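Local coordinates for protein cytochrome c' (Rubrivivax gelatinosus, PDB 2J8W) that carries a covalently bound high-spin heme with no sixth ligand and acts in electron transfer, though its exact physiological role is not known, at residues 35-38 against 39-42. Residues are numbered along the deposited sequence; the frame is centred on the assembly and turned at random.
Sequences PFDA and KVAA
At the N-terminus of helix 38-52, D37 is the N-cap residue, and its OD1 accepts a hydrogen bond from V40 N at 3.0 Å. The bond is nearly straight, with an angle of 170° at the hydrogen, yet the amide comes from well above the carboxylate plane. With CG anti to the backbone N and beside its own carbonyl carbon (chi1 178°), and the carboxylate turned by chi2 (-44°), OD1 is presented to the V40 N-H. The same side chain crosses that of V40 at about a right angle, and D37 CG rests 3.7 Å from V40 CG2. The helical i+4 to i hydrogen bonds begin here, A41 N to D37 O at 2.8 Å and A42 N to A38 O at 2.9 Å. In this four-helix-bundle cytochrome the cap closes the loop from helix 5-30, whose M29 touches F36, D37, V40 and A41. Replacing D37 by an alanine is likely to leave V40 N without its capping acceptor and V40 CG2 without the carboxylate carbon packed on it. A41 CB comes to F36 CE1 at 4.0 Å, obliquely to the ring, while F105 meets the F36 ring edge-to-face. The K39 chain runs away from the loop, and its NZ pairs with E43 OE2 in a salt bridge.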
loop_
_atom_site.group_PDB
_atom_site.type_symbol
_atom_site.label_atom_id
_atom_site.label_comp_id
_atom_site.label_asym_id
_atom_site.label_seq_id
_atom_site.Cartn_x
_atom_site.Cartn_y
_atom_site.Cartn_z
ATOM N N PRO A 35 2.023 11.858 21.472
ATOM C CA PRO A 35 3.328 11.645 22.112
ATOM C C PRO A 35 4.286 10.918 21.188
ATOM O O PRO A 35 3.902 10.049 20.406
ATOM C CB PRO A 35 3.004 10.849 23.359
ATOM C CG PRO A 35 1.548 11.096 23.603
ATOM C CD PRO A 35 0.909 11.320 22.269
ATOM N N PHE A 36 5.553 11.276 21.285
ATOM C CA PHE A 36 6.569 10.635 20.491
ATOM C C PHE A 36 6.846 9.229 20.987
ATOM O O PHE A 36 7.092 9.031 22.161
ATOM C CB PHE A 36 7.836 11.467 20.468
ATOM C CG PHE A 36 8.947 10.892 19.655
ATOM C CD1 PHE A 36 8.815 10.729 18.286
ATOM C CD2 PHE A 36 10.179 10.522 20.224
ATOM C CE1 PHE A 36 9.840 10.216 17.515
ATOM C CE2 PHE A 36 11.206 10.031 19.443
ATOM C CZ PHE A 36 11.038 9.875 18.106
ATOM N N ASP A 37 6.832 8.259 20.088
ATOM C CA ASP A 37 7.240 6.897 20.373
ATOM C C ASP A 37 8.146 6.526 19.212
ATOM O O ASP A 37 7.687 6.411 18.056
ATOM C CB ASP A 37 6.010 6.020 20.477
ATOM C CG ASP A 37 6.315 4.571 20.735
ATOM O OD1 ASP A 37 7.205 4.025 20.108
ATOM O OD2 ASP A 37 5.566 3.952 21.502
ATOM N N ALA A 38 9.445 6.395 19.484
ATOM C CA ALA A 38 10.417 6.172 18.433
ATOM C C ALA A 38 10.188 4.871 17.675
ATOM O O ALA A 38 10.404 4.805 16.458
ATOM C CB ALA A 38 11.856 6.222 19.000
ATOM N N LYS A 39 9.743 3.844 18.385
ATOM C CA LYS A 39 9.468 2.558 17.733
ATOM C C LYS A 39 8.314 2.680 16.745
ATOM O O LYS A 39 8.427 2.195 15.619
ATOM C CB LYS A 39 9.177 1.486 18.804
ATOM C CG LYS A 39 8.788 0.141 18.222
ATOM C CD LYS A 39 8.588 -0.915 19.299
ATOM C CE LYS A 39 8.212 -2.263 18.706
ATOM N NZ LYS A 39 6.795 -2.340 18.249
ATOM N N VAL A 40 7.219 3.283 17.179
ATOM C CA VAL A 40 6.057 3.447 16.317
ATOM C C VAL A 40 6.387 4.398 15.155
ATOM O O VAL A 40 6.038 4.132 13.990
ATOM C CB VAL A 40 4.845 3.891 17.136
ATOM C CG1 VAL A 40 3.657 4.258 16.216
ATOM C CG2 VAL A 40 4.467 2.780 18.142
ATOM N N ALA A 41 7.101 5.483 15.439
ATOM C CA ALA A 41 7.540 6.369 14.367
ATOM C C ALA A 41 8.371 5.622 13.341
ATOM O O ALA A 41 8.155 5.753 12.120
ATOM C CB ALA A 41 8.303 7.565 14.904
ATOM N N ALA A 42 9.300 4.801 13.812
ATOM C CA ALA A 42 10.151 4.046 12.923
ATOM C C ALA A 42 9.323 3.082 12.059
ATOM O O ALA A 42 9.594 2.900 10.865
ATOM C CB ALA A 42 11.243 3.267 13.729
#